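Local coordinates for protein nickel-dependent hydrogenase large subunit (Allochromatium vinosum, PDB 3MYR) that forms the large, nickel-iron subunit of a heterodimeric membrane-bound hydrogenase that oxidises molecular hydrogen, and probably recycles the hydrogen released by nitrogenase, at residues Q255-D260 and A432-S437; G285-G290 and T297-R302; R308-I313 and L397-H402; H402-E407 and S437-D442. All blocks are in the same frame, centred on the assembly; numbering follows the deposited sequence.

Interaction 1. Residues Q255-D260 and A432-S437; sequences QVYVPD and ARALES
Tyr-257 reaches across from one helix to lie against Ala-434 of another, chiefly by dispersion. The methyl carbon CB of Ala-434 sits over one face of the phenol ring in a CH-pi contact, 4.1 Å from the ring centroid and 27° off the normal. The alanine has only a methyl to place between its helix and the ring, so the two come close. Val-258 CG2 adds a looser contact, 3.9 Å from the backbone oxygen Ala-434 O. Tyr-257 CG is anti to the backbone N (chi1 176°), on a CB that points toward the second helix.

A polar atom meets the ring at its edge, and a methylene meets its hydroxyl. Ser-437 OG lies in the ring plane, 3.4 Å from Tyr-257 CE2, while its hydroxyl donates to Arg-433 O one turn earlier at 2.9 Å. That carbonyl also accepts from Ser-437 N, and the two donors come from opposite faces of its plane. The phenol OH rests on the aliphatic part of Arg-433, 3.3 Å from CG; the guanidinium is engaged beyond the contact by Ser-551 O. An alanine in place of Tyr-257 would probably open a gap beside Ala-434 and leave the Arg-433 methylenes and the Ser-437 hydroxyl without their aromatic neighbour.

The helical segments run roughly antiparallel, at 143° with axes 9.5 Å apart. A large aromatic laid over a small residue is a common way for buried helices to pack, here helices 236-265 and 426-456. The side chain of Arg-433 is about 9 Å from the bound nickel-iron centre.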
loop_
_atom_site.group_PDB
_atom_site.type_symbol
_atom_site.label_atom_id
_atom_site.label_comp_id
_atom_site.label_asym_id
_atom_site.label_seq_id
_atom_site.Cartn_x
_atom_site.Cartn_y
_atom_site.Cartn_z
ATOM N N GLN B 255 15.163 -5.978 -17.135
ATOM C CA GLN B 255 15.052 -7.138 -17.980
ATOM C C GLN B 255 13.651 -7.717 -17.973
ATOM O O GLN B 255 13.357 -8.540 -18.825
ATOM C CB GLN B 255 16.014 -8.263 -17.478
ATOM C CG GLN B 255 17.507 -7.867 -17.704
ATOM C CD GLN B 255 18.484 -9.029 -17.513
ATOM O OE1 GLN B 255 18.160 -10.066 -16.958
ATOM N NE2 GLN B 255 19.685 -8.838 -17.965
ATOM N N VAL B 256 12.847 -7.470 -16.941
ATOM C CA VAL B 256 11.522 -8.094 -16.962
ATOM C C VAL B 256 10.412 -7.002 -17.099
ATOM O O VAL B 256 9.673 -6.984 -18.071
ATOM C CB VAL B 256 11.266 -8.979 -15.699
ATOM C CG1 VAL B 256 9.913 -9.668 -15.741
ATOM C CG2 VAL B 256 12.428 -10.029 -15.493
ATOM N N TYR B 257 10.302 -6.118 -16.116
ATOM C CA TYR B 257 9.199 -5.168 -16.043
ATOM C C TYR B 257 9.198 -4.175 -17.264
ATOM O O TYR B 257 8.211 -4.032 -17.947
ATOM C CB TYR B 257 9.361 -4.398 -14.736
ATOM C CG TYR B 257 8.361 -3.265 -14.495
ATOM C CD1 TYR B 257 7.087 -3.272 -15.086
ATOM C CD2 TYR B 257 8.671 -2.210 -13.619
ATOM C CE1 TYR B 257 6.178 -2.235 -14.841
ATOM C CE2 TYR B 257 7.767 -1.196 -13.334
ATOM C CZ TYR B 257 6.524 -1.212 -13.956
ATOM O OH TYR B 257 5.633 -0.176 -13.686
ATOM N N VAL B 258 10.289 -3.438 -17.489
ATOM C CA VAL B 258 10.224 -2.446 -18.529
ATOM C C VAL B 258 10.013 -3.085 -19.934
ATOM O O VAL B 258 9.224 -2.565 -20.706
ATOM C CB VAL B 258 11.478 -1.531 -18.519
ATOM C CG1 VAL B 258 11.477 -0.579 -19.716
ATOM C CG2 VAL B 258 11.587 -0.801 -17.201
ATOM N N PRO B 259 10.783 -4.144 -20.309
ATOM C CA PRO B 259 10.541 -4.662 -21.669
ATOM C C PRO B 259 9.108 -5.261 -21.854
ATOM O O PRO B 259 8.517 -5.118 -22.947
ATOM C CB PRO B 259 11.622 -5.761 -21.833
ATOM C CG PRO B 259 12.735 -5.327 -20.858
ATOM C CD PRO B 259 11.929 -4.829 -19.658
ATOM N N ASP B 260 8.538 -5.849 -20.790
ATOM C CA ASP B 260 7.154 -6.393 -20.861
ATOM C C ASP B 260 6.180 -5.263 -21.040
ATOM O O ASP B 260 5.305 -5.364 -21.861
ATOM C CB ASP B 260 6.719 -7.101 -19.570
ATOM C CG ASP B 260 7.307 -8.509 -19.431
ATOM O OD1 ASP B 260 8.048 -8.983 -20.335
ATOM O OD2 ASP B 260 7.017 -9.154 -18.406
ATOM N N ALA B 432 4.510 5.598 -17.858
ATOM C CA ALA B 432 5.275 6.470 -16.959
ATOM C C ALA B 432 5.724 5.703 -15.680
ATOM O O ALA B 432 6.830 5.895 -15.159
ATOM C CB ALA B 432 4.408 7.689 -16.559
ATOM N N ARG B 433 4.807 4.924 -15.128
ATOM C CA ARG B 433 5.121 4.111 -13.944
ATOM C C ARG B 433 6.394 3.231 -14.180
ATOM O O ARG B 433 7.285 3.126 -13.312
ATOM C CB ARG B 433 3.884 3.292 -13.567
ATOM C CG ARG B 433 4.049 2.390 -12.264
ATOM C CD ARG B 433 2.749 1.681 -11.875
ATOM N NE ARG B 433 1.854 2.742 -11.421
ATOM C CZ ARG B 433 0.830 3.239 -12.100
ATOM N NH1 ARG B 433 0.184 4.298 -11.571
ATOM N NH2 ARG B 433 0.379 2.637 -13.238
ATOM N N ALA B 434 6.470 2.568 -15.322
ATOM C CA ALA B 434 7.620 1.721 -15.618
ATOM C C ALA B 434 8.889 2.570 -15.816
ATOM O O ALA B 434 9.908 2.224 -15.321
ATOM C CB ALA B 434 7.359 0.894 -16.891
ATOM N N LEU B 435 8.820 3.660 -16.582
ATOM C CA LEU B 435 9.983 4.531 -16.853
ATOM C C LEU B 435 10.543 5.130 -15.566
ATOM O O LEU B 435 11.737 5.174 -15.409
ATOM C CB LEU B 435 9.642 5.698 -17.799
ATOM C CG LEU B 435 9.105 5.214 -19.190
ATOM C CD1 LEU B 435 8.850 6.398 -20.128
ATOM C CD2 LEU B 435 10.004 4.057 -19.812
ATOM N N GLU B 436 9.688 5.587 -14.661
ATOM C CA GLU B 436 10.231 6.225 -13.453
ATOM C C GLU B 436 10.839 5.153 -12.561
ATOM O O GLU B 436 11.781 5.443 -11.819
ATOM C CB GLU B 436 9.171 7.065 -12.707
ATOM C CG GLU B 436 8.250 6.208 -11.824
ATOM C CD GLU B 436 7.313 7.088 -10.973
ATOM O OE1 GLU B 436 6.505 6.543 -10.173
ATOM O OE2 GLU B 436 7.368 8.342 -11.133
ATOM N N SER B 437 10.358 3.909 -12.652
ATOM C CA SER B 437 11.075 2.763 -11.984
ATOM C C SER B 437 12.512 2.592 -12.458
ATOM O O SER B 437 13.405 2.316 -11.661
ATOM C CB SER B 437 10.389 1.418 -12.202
ATOM O OG SER B 437 9.063 1.522 -11.712
#

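Interaction 2. Residues G285-G290 and T297-R302; sequences GDLPTG and TFLFPR
The Phe-298 ring lies flat against the backbone of the opposite strand, with Asp-286 CA over the centre of one face, 3.8 Å above the plane. Asp-286 N is over the same ring, 3.3 Å from CD1, so peptide rather than side chain forms this surface. The other ring, Phe-300, runs side by side with Leu-287, whose CD1 is 3.8 Å from Phe-300 CE2. Replacing Phe-298 by an alanine would probably uncover the Asp-286 backbone and leave the Pro-288 ring without its apolar neighbour.

The two segments belong to a beta hairpin, interrupted by a classic beta bulge: Leu-299 and Phe-300 both face Asp-286. Phe-300 N donates to Asp-286 O at 3.2 Å, and Leu-299 N to Leu-287 O at 2.9 Å, the latter from above the carbonyl plane. Gly-285, with positive phi, lies where a CB would run into Phe-298 and Arg-302.

The Asp-286 carboxylate turns back to its own chain: OD2 accepts from Leu-287 N at 2.6 Å and also pairs with Arg-74. Pro-288 CB meets Phe-298 CD2 at 4.1 Å. A water accepts a weak hydrogen bond from Gly-290 N and donates to Thr-297 OG1, whose hydroxyl is also hydrogen-bonded to Asp-294 O.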
loop_
_atom_site.group_PDB
_atom_site.type_symbol
_atom_site.label_atom_id
_atom_site.label_comp_id
_atom_site.label_asym_id
_atom_site.label_seq_id
_atom_site.Cartn_x
_atom_site.Cartn_y
_atom_site.Cartn_z
ATOM N N GLY B 285 7.515 16.955 -5.283
ATOM C CA GLY B 285 8.941 16.654 -5.435
ATOM C C GLY B 285 9.491 15.842 -4.248
ATOM O O GLY B 285 8.832 15.709 -3.198
ATOM N N ASP B 286 10.672 15.239 -4.419
ATOM C CA ASP B 286 11.248 14.384 -3.382
ATOM C C ASP B 286 12.673 13.968 -3.746
ATOM O O ASP B 286 13.109 14.198 -4.870
ATOM C CB ASP B 286 10.403 13.117 -3.209
ATOM C CG ASP B 286 10.463 12.570 -1.771
ATOM O OD1 ASP B 286 9.475 11.968 -1.321
ATOM O OD2 ASP B 286 11.532 12.688 -1.111
ATOM N N LEU B 287 13.352 13.327 -2.801
ATOM C CA LEU B 287 14.608 12.629 -3.021
ATOM C C LEU B 287 15.788 13.592 -3.184
ATOM O O LEU B 287 16.377 13.726 -4.274
ATOM C CB LEU B 287 14.545 11.592 -4.129
ATOM C CG LEU B 287 13.497 10.480 -3.814
ATOM C CD1 LEU B 287 13.197 9.742 -5.141
ATOM C CD2 LEU B 287 14.007 9.481 -2.725
ATOM N N PRO B 288 16.162 14.237 -2.069
ATOM C CA PRO B 288 17.284 15.214 -2.106
ATOM C C PRO B 288 18.653 14.505 -2.211
ATOM O O PRO B 288 18.785 13.405 -1.709
ATOM C CB PRO B 288 17.153 15.934 -0.751
ATOM C CG PRO B 288 16.543 14.847 0.171
ATOM C CD PRO B 288 15.494 14.188 -0.744
ATOM N N THR B 289 19.645 15.122 -2.860
ATOM C CA THR B 289 20.994 14.587 -2.988
ATOM C C THR B 289 21.769 14.641 -1.657
ATOM O O THR B 289 22.674 13.826 -1.420
ATOM C CB THR B 289 21.857 15.390 -4.030
ATOM O OG1 THR B 289 21.818 16.763 -3.666
ATOM C CG2 THR B 289 21.334 15.240 -5.462
ATOM N N GLY B 290 21.367 15.551 -0.772
ATOM C CA GLY B 290 22.113 15.795 0.453
ATOM C C GLY B 290 21.235 15.734 1.686
ATOM O O GLY B 290 20.083 15.278 1.637
ATOM N N THR B 297 17.479 20.446 -4.769
ATOM C CA THR B 297 18.359 19.271 -4.960
ATOM C C THR B 297 17.556 17.991 -5.270
ATOM O O THR B 297 18.115 16.902 -5.319
ATOM C CB THR B 297 19.259 19.034 -3.690
ATOM O OG1 THR B 297 18.470 18.599 -2.547
ATOM C CG2 THR B 297 20.064 20.311 -3.328
ATOM N N PHE B 298 16.230 18.126 -5.414
ATOM C CA PHE B 298 15.342 16.964 -5.535
ATOM C C PHE B 298 15.636 16.195 -6.835
ATOM O O PHE B 298 15.840 16.776 -7.889
ATOM C CB PHE B 298 13.876 17.418 -5.530
ATOM C CG PHE B 298 13.292 17.702 -4.151
ATOM C CD1 PHE B 298 11.976 18.200 -4.044
ATOM C CD2 PHE B 298 14.011 17.450 -2.981
ATOM C CE1 PHE B 298 11.365 18.420 -2.794
ATOM C CE2 PHE B 298 13.450 17.694 -1.717
ATOM C CZ PHE B 298 12.100 18.190 -1.624
ATOM N N LEU B 299 15.589 14.879 -6.789
ATOM C CA LEU B 299 15.473 14.110 -8.028
ATOM C C LEU B 299 14.099 14.360 -8.745
ATOM O O LEU B 299 14.052 14.642 -9.937
ATOM C CB LEU B 299 15.677 12.620 -7.726
ATOM C CG LEU B 299 15.460 11.687 -8.925
ATOM C CD1 LEU B 299 16.475 12.107 -10.010
ATOM C CD2 LEU B 299 15.784 10.314 -8.467
ATOM N N PHE B 300 13.006 14.333 -8.018
ATOM C CA PHE B 300 11.717 14.677 -8.602
ATOM C C PHE B 300 11.409 16.121 -8.241
ATOM O O PHE B 300 11.301 16.437 -7.064
ATOM C CB PHE B 300 10.621 13.791 -7.995
ATOM C CG PHE B 300 10.715 12.329 -8.386
ATOM C CD1 PHE B 300 10.732 11.959 -9.717
ATOM C CD2 PHE B 300 10.543 11.343 -7.437
ATOM C CE1 PHE B 300 10.754 10.601 -10.074
ATOM C CE2 PHE B 300 10.527 9.992 -7.786
ATOM C CZ PHE B 300 10.624 9.615 -9.092
ATOM N N PRO B 301 11.217 17.001 -9.248
ATOM C CA PRO B 301 11.055 18.408 -8.926
ATOM C C PRO B 301 9.654 18.720 -8.430
ATOM O O PRO B 301 8.702 17.993 -8.768
ATOM C CB PRO B 301 11.329 19.112 -10.274
ATOM C CG PRO B 301 10.903 18.054 -11.282
ATOM C CD PRO B 301 11.312 16.754 -10.689
ATOM N N ARG B 302 9.553 19.813 -7.659
ATOM C CA ARG B 302 8.277 20.374 -7.222
ATOM C C ARG B 302 7.710 21.245 -8.331
ATOM O O ARG B 302 8.428 22.044 -8.927
ATOM C CB ARG B 302 8.507 21.239 -5.982
ATOM C CG ARG B 302 7.226 21.900 -5.437
ATOM C CD ARG B 302 7.407 22.491 -4.008
ATOM N NE ARG B 302 7.780 21.385 -3.147
ATOM C CZ ARG B 302 8.258 21.485 -1.907
ATOM N NH1 ARG B 302 8.686 20.383 -1.251
ATOM N NH2 ARG B 302 8.360 22.676 -1.370
HETATM O O HOH W 1 19.894 18.185 -0.242
#

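Interaction 3. Residues R308-I313 and L397-H402; sequences RDLSTI and LYATGH
Leu-310 and Ile-313 rest on the methyl of Ala-399, the last helical residue before a Schellman motif closes helix 390-399. The Ala-399 methyl is met from two directions: Ile-313 CD1 comes to 3.8 Å from Ala-399 CB, and Leu-310 brings both its CB and its carbonyl oxygen. A small residue fits here because loop and helix end approach closely, with Leu-310 and Ala-399 the nearest pair along the backbones.

On either side of the alanine, its neighbours extend the apolar patch. Leu-310 CD2 lies 4.2 Å from Tyr-398 CD1, and the two side chains cross at about a right angle. Ile-313 CG1 touches Thr-400 CG2 in the same crosswise way; the threonine methyl is presented with CG2 anti to the carbonyl carbon, while its OG1 is hydrogen-bonded to Met-396 O. The Tyr-398 hydroxyl is hydrogen-bonded to Asp-410 of helix 403-416.

Behind this shell, each backbone is held in shape. Gly-401 takes the positive phi that the helix end needs, with Gly-401 N hydrogen-bonded to Tyr-398 O and His-402 N to Leu-397 O. The loop makes a type I turn from Asp-309 to Thr-312, and an Asx turn fixes its start: Asp-309 OD2 accepts from Ser-311 OG on its syn lone pair and from Ser-311 N above the carboxylate plane. A single water links the two backbones, donating to Leu-310 O at 2.6 Å and to Ala-399 O at 3.2 Å.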
loop_
_atom_site.group_PDB
_atom_site.type_symbol
_atom_site.label_atom_id
_atom_site.label_comp_id
_atom_site.label_asym_id
_atom_site.label_seq_id
_atom_site.Cartn_x
_atom_site.Cartn_y
_atom_site.Cartn_z
ATOM N N ARG B 308 -1.864 20.917 -19.924
ATOM C CA ARG B 308 -0.901 20.142 -20.773
ATOM C C ARG B 308 0.213 21.010 -21.353
ATOM O O ARG B 308 0.844 20.676 -22.362
ATOM C CB ARG B 308 -1.611 19.339 -21.877
ATOM C CG ARG B 308 -2.590 18.335 -21.302
ATOM C CD ARG B 308 -3.273 17.537 -22.380
ATOM N NE ARG B 308 -4.238 16.525 -21.907
ATOM C CZ ARG B 308 -4.895 15.691 -22.746
ATOM N NH1 ARG B 308 -4.696 15.762 -24.085
ATOM N NH2 ARG B 308 -5.712 14.733 -22.285
ATOM N N ASP B 309 0.511 22.099 -20.677
ATOM C CA ASP B 309 1.499 23.037 -21.216
ATOM C C ASP B 309 2.840 22.754 -20.536
ATOM O O ASP B 309 3.065 23.131 -19.413
ATOM C CB ASP B 309 1.053 24.474 -20.981
ATOM C CG ASP B 309 2.094 25.515 -21.468
ATOM O OD1 ASP B 309 1.744 26.715 -21.381
ATOM O OD2 ASP B 309 3.234 25.175 -21.916
ATOM N N LEU B 310 3.753 22.124 -21.247
ATOM C CA LEU B 310 5.013 21.741 -20.607
ATOM C C LEU B 310 6.009 22.910 -20.621
ATOM O O LEU B 310 7.147 22.738 -20.205
ATOM C CB LEU B 310 5.631 20.568 -21.356
ATOM C CG LEU B 310 5.214 19.140 -20.991
ATOM C CD1 LEU B 310 4.111 18.981 -19.897
ATOM C CD2 LEU B 310 5.103 18.188 -22.186
ATOM N N SER B 311 5.621 24.083 -21.122
ATOM C CA SER B 311 6.616 25.157 -21.190
ATOM C C SER B 311 6.643 26.011 -19.912
ATOM O O SER B 311 7.497 26.862 -19.808
ATOM C CB SER B 311 6.387 26.054 -22.410
ATOM O OG SER B 311 5.284 26.909 -22.137
ATOM N N THR B 312 5.674 25.837 -18.995
ATOM C CA THR B 312 5.585 26.633 -17.747
ATOM C C THR B 312 5.345 25.735 -16.529
ATOM O O THR B 312 4.314 25.051 -16.445
ATOM C CB THR B 312 4.404 27.623 -17.741
ATOM O OG1 THR B 312 4.429 28.462 -18.900
ATOM C CG2 THR B 312 4.461 28.529 -16.501
ATOM N N ILE B 313 6.255 25.745 -15.570
ATOM C CA ILE B 313 6.067 24.950 -14.374
ATOM C C ILE B 313 5.601 25.962 -13.379
ATOM O O ILE B 313 6.342 26.861 -13.066
ATOM C CB ILE B 313 7.419 24.374 -13.888
ATOM C CG1 ILE B 313 7.969 23.412 -14.922
ATOM C CG2 ILE B 313 7.252 23.559 -12.564
ATOM C CD1 ILE B 313 6.927 22.441 -15.325
ATOM N N LEU B 397 9.594 15.874 -14.981
ATOM C CA LEU B 397 10.949 15.586 -15.339
ATOM C C LEU B 397 11.209 15.978 -16.763
ATOM O O LEU B 397 12.301 16.510 -17.076
ATOM C CB LEU B 397 11.294 14.083 -15.143
ATOM C CG LEU B 397 11.484 13.711 -13.656
ATOM C CD1 LEU B 397 11.458 12.173 -13.448
ATOM C CD2 LEU B 397 12.782 14.329 -13.102
ATOM N N TYR B 398 10.272 15.627 -17.649
ATOM C CA TYR B 398 10.434 15.952 -19.044
ATOM C C TYR B 398 10.496 17.461 -19.224
ATOM O O TYR B 398 11.376 18.004 -19.925
ATOM C CB TYR B 398 9.213 15.417 -19.841
ATOM C CG TYR B 398 9.401 15.304 -21.360
ATOM C CD1 TYR B 398 8.829 16.257 -22.236
ATOM C CD2 TYR B 398 10.187 14.285 -21.898
ATOM C CE1 TYR B 398 8.993 16.145 -23.640
ATOM C CE2 TYR B 398 10.388 14.164 -23.251
ATOM C CZ TYR B 398 9.779 15.089 -24.134
ATOM O OH TYR B 398 9.950 14.928 -25.487
ATOM N N ALA B 399 9.520 18.142 -18.628
ATOM C CA ALA B 399 9.403 19.576 -18.798
ATOM C C ALA B 399 10.656 20.293 -18.292
ATOM O O ALA B 399 11.003 21.335 -18.823
ATOM C CB ALA B 399 8.162 20.080 -18.058
ATOM N N THR B 400 11.318 19.765 -17.256
ATOM C CA THR B 400 12.442 20.476 -16.626
ATOM C C THR B 400 13.782 19.988 -17.199
ATOM O O THR B 400 14.830 20.237 -16.605
ATOM C CB THR B 400 12.480 20.307 -15.065
ATOM O OG1 THR B 400 12.475 18.916 -14.697
ATOM C CG2 THR B 400 11.246 20.934 -14.410
ATOM N N GLY B 401 13.765 19.234 -18.299
ATOM C CA GLY B 401 15.045 18.906 -18.924
ATOM C C GLY B 401 15.862 17.796 -18.247
ATOM O O GLY B 401 17.060 17.736 -18.442
ATOM N N HIS B 402 15.228 16.889 -17.494
ATOM C CA HIS B 402 15.957 15.720 -16.941
ATOM C C HIS B 402 16.388 14.835 -18.092
ATOM O O HIS B 402 15.507 14.352 -18.844
ATOM C CB HIS B 402 15.094 14.945 -15.930
ATOM C CG HIS B 402 15.765 13.735 -15.318
ATOM N ND1 HIS B 402 16.378 13.759 -14.068
ATOM C CD2 HIS B 402 15.860 12.459 -15.750
ATOM C CE1 HIS B 402 16.860 12.557 -13.790
ATOM N NE2 HIS B 402 16.554 11.750 -14.793
HETATM O O HOH W 2 9.164 23.882 -19.102
#

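Interaction 4. Residues H402-E407 and S437-D442; sequences HDQARE and SKILVD
His-402, at the N-cap position of helix 403-416, brings its ring against Ile-439, with NE2 4.1 Å from CG2; the two side chains slide past each other in opposite directions. Gln-404 follows and does the polar work. Its CG is anti to the backbone N (chi1 177°) and the chain beyond stays extended, a length that lets the terminal amide span the gap between helices. NE2 donates to Asp-442 OD1 at 2.8 Å, meeting it on the anti side in a noticeably bent bond, somewhat out of the carboxylate plane, with amide and carboxylate planes only 11° apart. The other amide atom, OE1, lies 3.9 Å from Ile-439 CG1 and accepts a hydrogen bond from a water that also donates to Ile-439 O at 2.7 Å. Ala-405 adds an apolar contact: its CB touches Ile-439 CD1 at 3.7 Å, and the small methyl leaves room for the isoleucine's branch.

The segments of helices 403-416 and 426-456 run roughly antiparallel at 146°, their axes 10.5 Å apart, a buried isoleucine packing between them beside a polar margin. Asp-442 is shared: OD2 takes Lys-438 NZ at 2.9 Å on its syn lone pair in a salt bridge and pairs also with Arg-250, while Lys-438 has Asp-254 as well. A glutamine therefore joins a charged network without adding charge, and the cationic neighbours would be expected to favour an ionised Asp-442 and to keep its carboxylate from turning.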
loop_
_atom_site.group_PDB
_atom_site.type_symbol
_atom_site.label_atom_id
_atom_site.label_comp_id
_atom_site.label_asym_id
_atom_site.label_seq_id
_atom_site.Cartn_x
_atom_site.Cartn_y
_atom_site.Cartn_z
ATOM N N HIS B 402 15.228 16.889 -17.494
ATOM C CA HIS B 402 15.957 15.720 -16.941
ATOM C C HIS B 402 16.388 14.835 -18.092
ATOM O O HIS B 402 15.507 14.352 -18.844
ATOM C CB HIS B 402 15.094 14.945 -15.930
ATOM C CG HIS B 402 15.765 13.735 -15.318
ATOM N ND1 HIS B 402 16.378 13.759 -14.068
ATOM C CD2 HIS B 402 15.860 12.459 -15.750
ATOM C CE1 HIS B 402 16.860 12.557 -13.790
ATOM N NE2 HIS B 402 16.554 11.750 -14.793
ATOM N N ASP B 403 17.706 14.596 -18.237
ATOM C CA ASP B 403 18.198 14.009 -19.488
ATOM C C ASP B 403 17.731 12.570 -19.663
ATOM O O ASP B 403 17.323 12.163 -20.754
ATOM C CB ASP B 403 19.712 14.040 -19.580
ATOM C CG ASP B 403 20.261 15.417 -20.044
ATOM O OD1 ASP B 403 19.555 16.249 -20.677
ATOM O OD2 ASP B 403 21.438 15.647 -19.774
ATOM N N GLN B 404 17.868 11.775 -18.611
ATOM C CA GLN B 404 17.497 10.386 -18.732
ATOM C C GLN B 404 15.974 10.252 -18.993
ATOM O O GLN B 404 15.579 9.471 -19.874
ATOM C CB GLN B 404 17.901 9.604 -17.475
ATOM C CG GLN B 404 17.481 8.162 -17.497
ATOM C CD GLN B 404 17.858 7.426 -16.216
ATOM O OE1 GLN B 404 17.973 8.042 -15.140
ATOM N NE2 GLN B 404 18.071 6.126 -16.329
ATOM N N ALA B 405 15.151 11.037 -18.275
ATOM C CA ALA B 405 13.704 10.990 -18.483
ATOM C C ALA B 405 13.342 11.362 -19.915
ATOM O O ALA B 405 12.456 10.758 -20.525
ATOM C CB ALA B 405 12.960 11.899 -17.486
ATOM N N ARG B 406 14.033 12.351 -20.468
ATOM C CA ARG B 406 13.760 12.793 -21.799
ATOM C C ARG B 406 14.095 11.639 -22.773
ATOM O O ARG B 406 13.366 11.378 -23.723
ATOM C CB ARG B 406 14.694 13.951 -22.100
ATOM C CG ARG B 406 14.056 15.129 -22.689
ATOM C CD ARG B 406 13.624 16.037 -21.582
ATOM N NE ARG B 406 13.977 17.426 -21.861
ATOM C CZ ARG B 406 13.326 18.247 -22.689
ATOM N NH1 ARG B 406 13.775 19.492 -22.816
ATOM N NH2 ARG B 406 12.278 17.835 -23.421
ATOM N N GLU B 407 15.237 11.005 -22.574
ATOM C CA GLU B 407 15.677 9.901 -23.426
ATOM C C GLU B 407 14.685 8.736 -23.355
ATOM O O GLU B 407 14.330 8.162 -24.361
ATOM C CB GLU B 407 16.993 9.415 -22.891
ATOM C CG GLU B 407 17.954 8.620 -23.791
ATOM C CD GLU B 407 19.419 8.615 -23.181
ATOM O OE1 GLU B 407 20.403 8.911 -23.921
ATOM O OE2 GLU B 407 19.595 8.358 -21.944
ATOM N N SER B 437 10.358 3.909 -12.652
ATOM C CA SER B 437 11.075 2.763 -11.984
ATOM C C SER B 437 12.512 2.592 -12.458
ATOM O O SER B 437 13.405 2.316 -11.661
ATOM C CB SER B 437 10.389 1.418 -12.202
ATOM O OG SER B 437 9.063 1.522 -11.712
ATOM N N LYS B 438 12.729 2.734 -13.747
ATOM C CA LYS B 438 14.084 2.671 -14.298
ATOM C C LYS B 438 14.924 3.855 -13.770
ATOM O O LYS B 438 16.120 3.721 -13.415
ATOM C CB LYS B 438 14.015 2.696 -15.847
ATOM C CG LYS B 438 15.391 2.896 -16.558
ATOM C CD LYS B 438 16.452 1.841 -16.030
ATOM C CE LYS B 438 17.732 1.828 -16.935
ATOM N NZ LYS B 438 18.764 0.892 -16.257
ATOM N N ILE B 439 14.325 5.019 -13.688
ATOM C CA ILE B 439 15.107 6.175 -13.228
ATOM C C ILE B 439 15.501 5.932 -11.757
ATOM O O ILE B 439 16.620 6.228 -11.368
ATOM C CB ILE B 439 14.292 7.480 -13.371
ATOM C CG1 ILE B 439 14.127 7.822 -14.887
ATOM C CG2 ILE B 439 14.986 8.668 -12.555
ATOM C CD1 ILE B 439 13.215 8.993 -15.130
ATOM N N LEU B 440 14.584 5.397 -10.945
ATOM C CA LEU B 440 14.830 5.272 -9.503
ATOM C C LEU B 440 15.832 4.157 -9.258
ATOM O O LEU B 440 16.663 4.223 -8.355
ATOM C CB LEU B 440 13.547 4.937 -8.760
ATOM C CG LEU B 440 12.795 6.212 -8.478
ATOM C CD1 LEU B 440 11.422 5.885 -7.988
ATOM C CD2 LEU B 440 13.522 6.906 -7.361
ATOM N N VAL B 441 15.690 3.074 -9.994
ATOM C CA VAL B 441 16.597 1.971 -9.766
ATOM C C VAL B 441 18.061 2.331 -10.110
ATOM O O VAL B 441 18.921 1.994 -9.341
ATOM C CB VAL B 441 16.141 0.629 -10.446
ATOM C CG1 VAL B 441 16.677 0.522 -11.870
ATOM C CG2 VAL B 441 16.588 -0.474 -9.616
ATOM N N ASP B 442 18.307 3.133 -11.146
ATOM C CA ASP B 442 19.632 3.668 -11.419
ATOM C C ASP B 442 20.096 4.610 -10.330
ATOM O O ASP B 442 21.248 4.634 -10.070
ATOM C CB ASP B 442 19.705 4.422 -12.771
ATOM C CG ASP B 442 19.497 3.481 -13.983
ATOM O OD1 ASP B 442 19.357 3.977 -15.133
ATOM O OD2 ASP B 442 19.513 2.230 -13.784
HETATM O O HOH W 3 18.438 7.921 -12.346
#

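Overall arrangement
Helix 426-456 is the common element: interactions 1 and 4 lie on consecutive turns of it, share Ser-437 and have centres 11 Å apart, one against helix 236-265, the other against helix 403-416. The hairpin of interaction 2 packs alongside, its centre 13 Å from that of interaction 4, where Leu-287 and Phe-300 meet Leu-440. Interaction 3, 15 Å from interaction 4, shares His-402 with it, and Leu-397 there touches both the hairpin and Ile-439. Along the chain, interactions 2 and 3 fall between the two halves of interaction 1, while interaction 4 crosses it. Distant stretches thus gather round helix 426-456, directly in interactions 1 and 4, and in interaction 3 by way of Leu-397 and His-402.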